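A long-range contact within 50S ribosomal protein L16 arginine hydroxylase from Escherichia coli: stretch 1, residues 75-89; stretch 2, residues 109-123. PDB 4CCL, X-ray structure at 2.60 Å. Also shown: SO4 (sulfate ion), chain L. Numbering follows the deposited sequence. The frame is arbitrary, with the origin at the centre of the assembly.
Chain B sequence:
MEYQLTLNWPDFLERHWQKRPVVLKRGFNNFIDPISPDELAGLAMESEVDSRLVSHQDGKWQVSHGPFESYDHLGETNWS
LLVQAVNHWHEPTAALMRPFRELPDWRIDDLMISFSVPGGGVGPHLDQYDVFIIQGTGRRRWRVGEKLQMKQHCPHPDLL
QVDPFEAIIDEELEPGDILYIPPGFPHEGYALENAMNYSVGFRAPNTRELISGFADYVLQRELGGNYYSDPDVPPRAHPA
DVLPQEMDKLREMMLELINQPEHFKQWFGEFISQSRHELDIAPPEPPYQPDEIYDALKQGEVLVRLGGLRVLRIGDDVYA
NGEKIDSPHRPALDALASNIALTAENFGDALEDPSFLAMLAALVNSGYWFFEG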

# COMPACT_ATOMS: atom_id res chain seq x y z
N GLY B 75 -0.48 21.23 -41.11
CA GLY B 75 -1.26 20.84 -42.27
C GLY B 75 -2.63 21.48 -42.27
O GLY B 75 -3.00 22.18 -41.33
N GLU B 76 -3.39 21.22 -43.33
CA GLU B 76 -4.77 21.68 -43.40
C GLU B 76 -5.69 20.55 -42.97
O GLU B 76 -6.91 20.71 -42.92
CB GLU B 76 -5.14 22.09 -44.82
CG GLU B 76 -4.15 23.04 -45.48
CD GLU B 76 -4.54 23.39 -46.90
OE1 GLU B 76 -5.68 23.08 -47.30
OE2 GLU B 76 -3.71 23.98 -47.62
N THR B 77 -5.10 19.40 -42.66
CA THR B 77 -5.87 18.17 -42.53
C THR B 77 -5.27 17.15 -41.54
O THR B 77 -4.09 17.20 -41.19
CB THR B 77 -6.04 17.51 -43.93
OG1 THR B 77 -7.35 16.94 -44.05
CG2 THR B 77 -5.00 16.43 -44.16
N ASN B 78 -6.13 16.24 -41.08
CA ASN B 78 -5.72 15.05 -40.34
C ASN B 78 -4.94 15.22 -39.04
O ASN B 78 -4.08 14.39 -38.72
CB ASN B 78 -4.97 14.09 -41.28
CG ASN B 78 -5.88 13.40 -42.27
OD1 ASN B 78 -7.10 13.36 -42.08
ND2 ASN B 78 -5.30 12.84 -43.32
N TRP B 79 -5.22 16.27 -38.28
CA TRP B 79 -4.57 16.43 -36.97
C TRP B 79 -5.47 17.09 -35.93
O TRP B 79 -6.44 17.76 -36.27
CB TRP B 79 -3.24 17.17 -37.09
CG TRP B 79 -3.35 18.60 -37.53
CD1 TRP B 79 -3.27 19.07 -38.81
CD2 TRP B 79 -3.55 19.75 -36.70
NE1 TRP B 79 -3.42 20.43 -38.83
CE2 TRP B 79 -3.58 20.87 -37.54
CE3 TRP B 79 -3.70 19.93 -35.32
CZ2 TRP B 79 -3.76 22.17 -37.05
CZ3 TRP B 79 -3.87 21.22 -34.83
CH2 TRP B 79 -3.90 22.32 -35.70
N SER B 80 -5.13 16.89 -34.66
CA SER B 80 -5.88 17.50 -33.57
C SER B 80 -5.02 17.84 -32.36
O SER B 80 -4.11 17.09 -31.98
CB SER B 80 -7.04 16.60 -33.15
OG SER B 80 -7.77 17.17 -32.08
N LEU B 81 -5.32 18.98 -31.74
CA LEU B 81 -4.66 19.43 -30.53
C LEU B 81 -5.56 19.19 -29.32
O LEU B 81 -6.69 19.68 -29.28
CB LEU B 81 -4.30 20.91 -30.63
CG LEU B 81 -3.81 21.59 -29.35
CD1 LEU B 81 -2.55 20.92 -28.83
CD2 LEU B 81 -3.59 23.08 -29.58
N LEU B 82 -5.06 18.44 -28.35
CA LEU B 82 -5.80 18.14 -27.13
C LEU B 82 -5.16 18.79 -25.91
O LEU B 82 -3.98 18.58 -25.64
CB LEU B 82 -5.91 16.63 -26.91
CG LEU B 82 -6.82 15.83 -27.85
CD1 LEU B 82 -6.07 15.37 -29.09
CD2 LEU B 82 -7.43 14.66 -27.12
N VAL B 83 -5.94 19.57 -25.18
CA VAL B 83 -5.45 20.23 -23.97
C VAL B 83 -6.27 19.83 -22.75
O VAL B 83 -7.49 20.01 -22.71
CB VAL B 83 -5.47 21.76 -24.12
CG1 VAL B 83 -5.08 22.42 -22.81
CG2 VAL B 83 -4.54 22.20 -25.24
N GLN B 84 -5.59 19.29 -21.74
CA GLN B 84 -6.22 18.82 -20.51
C GLN B 84 -6.50 19.96 -19.53
O GLN B 84 -5.73 20.91 -19.44
CB GLN B 84 -5.33 17.79 -19.82
CG GLN B 84 -5.03 16.56 -20.65
CD GLN B 84 -6.18 15.57 -20.66
OE1 GLN B 84 -6.97 15.51 -19.72
NE2 GLN B 84 -6.28 14.79 -21.73
N ALA B 85 -7.60 19.83 -18.79
CA ALA B 85 -7.92 20.70 -17.66
C ALA B 85 -7.84 22.20 -17.96
O ALA B 85 -7.18 22.95 -17.22
CB ALA B 85 -7.04 20.35 -16.46
N VAL B 86 -8.50 22.64 -19.02
CA VAL B 86 -8.49 24.05 -19.40
C VAL B 86 -9.15 24.91 -18.32
O VAL B 86 -8.78 26.07 -18.11
CB VAL B 86 -9.19 24.27 -20.76
CG1 VAL B 86 -9.29 25.75 -21.11
CG2 VAL B 86 -8.45 23.52 -21.86
N ASN B 87 -10.11 24.32 -17.61
CA ASN B 87 -10.83 25.03 -16.56
C ASN B 87 -9.92 25.52 -15.44
O ASN B 87 -10.31 26.36 -14.62
CB ASN B 87 -11.96 24.17 -15.99
CG ASN B 87 -11.48 22.79 -15.56
OD1 ASN B 87 -10.86 22.07 -16.34
ND2 ASN B 87 -11.77 22.43 -14.32
N HIS B 88 -8.70 25.00 -15.40
CA HIS B 88 -7.69 25.47 -14.46
C HIS B 88 -7.15 26.83 -14.89
O HIS B 88 -7.04 27.75 -14.08
CB HIS B 88 -6.55 24.46 -14.33
CG HIS B 88 -6.95 23.16 -13.70
ND1 HIS B 88 -6.03 22.24 -13.24
CD2 HIS B 88 -8.17 22.63 -13.46
CE1 HIS B 88 -6.67 21.20 -12.74
NE2 HIS B 88 -7.97 21.41 -12.86
N TRP B 89 -6.79 26.95 -16.17
CA TRP B 89 -6.12 28.15 -16.67
C TRP B 89 -7.02 29.20 -17.33
O TRP B 89 -6.55 30.28 -17.69
CB TRP B 89 -5.01 27.73 -17.64
CG TRP B 89 -4.41 26.41 -17.27
CD1 TRP B 89 -4.79 25.18 -17.73
CD2 TRP B 89 -3.33 26.18 -16.36
NE1 TRP B 89 -4.01 24.20 -17.16
CE2 TRP B 89 -3.10 24.80 -16.31
CE3 TRP B 89 -2.53 27.02 -15.58
CZ2 TRP B 89 -2.12 24.22 -15.52
CZ3 TRP B 89 -1.55 26.46 -14.79
CH2 TRP B 89 -1.35 25.07 -14.76
S SO4 L . -11.79 14.40 -28.75
O1 SO4 L . -12.53 15.59 -28.33
O2 SO4 L . -11.99 13.32 -27.79
O3 SO4 L . -12.28 13.95 -30.05
O4 SO4 L . -10.37 14.73 -28.84
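Stretch 2 (109-123) DDLMISFSVPGGGVG

Stretch 2 lies alongside stretch 1 as an antiparallel neighbour in a sheet. Its strand, 109-116, begins earlier in the chain and runs against the strand of stretch 1 around 79-83, with 164° between their N-to-C directions and a closest axial approach of 4.6 Å. The strand ends at Ser-116, and the chain goes on into a type II turn from Val-117 to Gly-120, closed by Gly-120 N to Val-117 O at 2.7 Å. The contact buries 1054 Å², both sides summed.

Backbone pairing sets the register. Leu-81 faces Phe-115 in a hydrogen-bonded pair, Leu-81 N to Phe-115 O and Phe-115 N to Leu-81 O both at 2.9 Å; two residues on, Val-83 and Ile-113 repeat it, Val-83 N to Ile-113 O and Ile-113 N to Val-83 O again at 2.9 Å. Between and beyond them come the non-hydrogen-bonded pairs, Leu-82 with Ser-114 (CA to CA 4.4 Å) and Ser-80 with Ser-116 (CA to CA 4.2 Å), where the CA atoms come closer, as is usual in such pairs. The ladder loosens toward the turn: Val-117 N reaches Trp-79 O at 3.3 Å, a weak bond. Beyond the strand of stretch 1, where Ala-85 has positive phi and psi, Val-86 N donates to Leu-111 O at 2.9 Å.

The apolar contacts follow the alternation of the strands. Leu-81, Val-83, Ile-113 and Phe-115 share one face of the sheet, and Val-86 adds to it, its CG2 3.6 Å from Ile-113 CG1. On the other face, with Ser-80, Ser-114 and Ser-116, Leu-82 CD2 meets the selenomethionine Met-112 CE at 3.6 Å and Val-122 CG2 at 4.0 Å. A sulfate, probably from the crystallisation liquor, accepts a hydrogen bond from Ser-114 OG to its O1 at 2.8 Å.

Trp-79 gathers the ring contacts. Its NE1 donates to Gly-75 O at 3.1 Å, tying the indole to its own stretch, while Val-117 CG2 sits over one face, 3.5 Å from the centroid of the five-membered ring. The Phe-115 ring approaches obliquely, Trp-79 CH2 to Phe-115 CE2 at 3.9 Å.

Polar bonds, most of them with a side chain on at least one partner, fasten both ends. At one, Pro-118 O receives Thr-77 OG1 and Asn-78 N, each at 2.9 Å, so a single turn carbonyl holds two donors. At the other, Asn-87 serves backbone and side chain together: its OD1 accepts from Leu-111 N at 3.0 Å and its ND2 donates to Asp-110 OD1 at 2.9 Å. His-88 NE2 adds a weak bond to that same Asp-110 OD1 at 3.1 Å, near the plane of the imidazole.

Two glycines of the turn have no room for a CB. One on Gly-119, whose positive phi also calls for glycine, would lie 2.2 Å from Asn-78 OD1, and one on Gly-120 only 2.0 Å from Trp-79 O. Without them, Gly-120 CA approaches Trp-79 O to 3.3 Å in a CA-H...O contact. The rule is bare backbone at the last two residues of the turn, with Val-117 supplying a side-chain contact at the first.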

# COMPACT_ATOMS: atom_id res chain seq x y z
N ASP B 109 -14.51 15.38 -13.05
CA ASP B 109 -13.06 15.48 -13.12
C ASP B 109 -12.58 16.86 -13.55
O ASP B 109 -12.16 17.66 -12.71
CB ASP B 109 -12.49 14.42 -14.07
CG ASP B 109 -10.97 14.35 -14.03
OD1 ASP B 109 -10.38 14.85 -13.05
OD2 ASP B 109 -10.37 13.79 -14.97
N ASP B 110 -12.69 17.15 -14.85
CA ASP B 110 -12.17 18.39 -15.44
C ASP B 110 -12.68 18.57 -16.87
O ASP B 110 -13.40 17.72 -17.40
CB ASP B 110 -10.64 18.39 -15.44
CG ASP B 110 -10.05 18.86 -14.13
OD1 ASP B 110 -10.56 19.86 -13.57
OD2 ASP B 110 -9.10 18.22 -13.63
N LEU B 111 -12.27 19.67 -17.50
CA LEU B 111 -12.69 20.02 -18.85
C LEU B 111 -11.49 19.96 -19.80
O LEU B 111 -10.57 20.77 -19.69
CB LEU B 111 -13.29 21.43 -18.85
CG LEU B 111 -14.19 21.96 -19.98
CD1 LEU B 111 -13.45 22.16 -21.29
CD2 LEU B 111 -15.37 21.05 -20.19
N MSE B 112 -11.52 19.03 -20.75
CA MSE B 112 -10.45 18.98 -21.75
C MSE B 112 -10.97 19.43 -23.11
O MSE B 112 -12.06 19.04 -23.52
CB MSE B 112 -9.79 17.59 -21.80
CG MSE B 112 -10.37 16.61 -22.83
SE MSE B 112 -9.60 16.79 -24.63
CE MSE B 112 -10.60 15.37 -25.50
N ILE B 113 -10.19 20.26 -23.80
CA ILE B 113 -10.63 20.82 -25.08
C ILE B 113 -9.81 20.26 -26.24
O ILE B 113 -8.59 20.14 -26.13
CB ILE B 113 -10.51 22.36 -25.09
CG1 ILE B 113 -11.33 22.96 -23.95
CG2 ILE B 113 -10.97 22.93 -26.43
CD1 ILE B 113 -11.32 24.47 -23.90
N SER B 114 -10.47 19.94 -27.34
CA SER B 114 -9.75 19.53 -28.54
C SER B 114 -10.10 20.42 -29.73
O SER B 114 -11.27 20.71 -29.98
CB SER B 114 -10.01 18.06 -28.88
OG SER B 114 -11.33 17.87 -29.35
N PHE B 115 -9.08 20.85 -30.46
CA PHE B 115 -9.28 21.54 -31.73
C PHE B 115 -8.82 20.64 -32.86
O PHE B 115 -7.68 20.19 -32.87
CB PHE B 115 -8.53 22.87 -31.78
CG PHE B 115 -8.50 23.50 -33.16
CD1 PHE B 115 -9.62 24.12 -33.67
CD2 PHE B 115 -7.35 23.45 -33.93
CE1 PHE B 115 -9.60 24.70 -34.93
CE2 PHE B 115 -7.32 24.03 -35.18
CZ PHE B 115 -8.44 24.65 -35.69
N SER B 116 -9.70 20.38 -33.82
CA SER B 116 -9.36 19.51 -34.93
C SER B 116 -9.67 20.11 -36.30
O SER B 116 -10.76 20.63 -36.53
CB SER B 116 -10.05 18.15 -34.78
OG SER B 116 -11.43 18.30 -34.52
N VAL B 117 -8.70 20.04 -37.20
CA VAL B 117 -8.90 20.37 -38.60
C VAL B 117 -9.55 19.15 -39.25
O VAL B 117 -9.52 18.07 -38.66
CB VAL B 117 -7.56 20.70 -39.27
CG1 VAL B 117 -6.92 21.90 -38.60
CG2 VAL B 117 -6.64 19.50 -39.21
N PRO B 118 -10.15 19.30 -40.45
CA PRO B 118 -10.87 18.18 -41.07
C PRO B 118 -10.05 16.88 -41.15
O PRO B 118 -8.90 16.90 -41.56
CB PRO B 118 -11.15 18.69 -42.48
CG PRO B 118 -11.29 20.15 -42.31
CD PRO B 118 -10.33 20.54 -41.22
N GLY B 119 -10.68 15.78 -40.75
CA GLY B 119 -9.99 14.50 -40.67
C GLY B 119 -9.28 14.32 -39.34
O GLY B 119 -8.91 13.20 -38.97
N GLY B 120 -9.10 15.41 -38.61
CA GLY B 120 -8.41 15.38 -37.34
C GLY B 120 -9.21 14.68 -36.26
O GLY B 120 -10.43 14.81 -36.19
N GLY B 121 -8.52 13.94 -35.40
CA GLY B 121 -9.18 13.17 -34.37
C GLY B 121 -8.26 12.21 -33.65
O GLY B 121 -7.11 12.02 -34.04
N VAL B 122 -8.77 11.60 -32.58
CA VAL B 122 -7.96 10.73 -31.74
C VAL B 122 -8.09 9.24 -32.11
O VAL B 122 -7.37 8.38 -31.58
CB VAL B 122 -8.26 11.02 -30.24
CG1 VAL B 122 -8.97 9.85 -29.56
CG2 VAL B 122 -6.99 11.43 -29.51
N GLY B 123 -8.97 8.93 -33.06
CA GLY B 123 -9.23 7.56 -33.46
C GLY B 123 -10.30 6.90 -32.60
O GLY B 123 -10.81 7.53 -31.67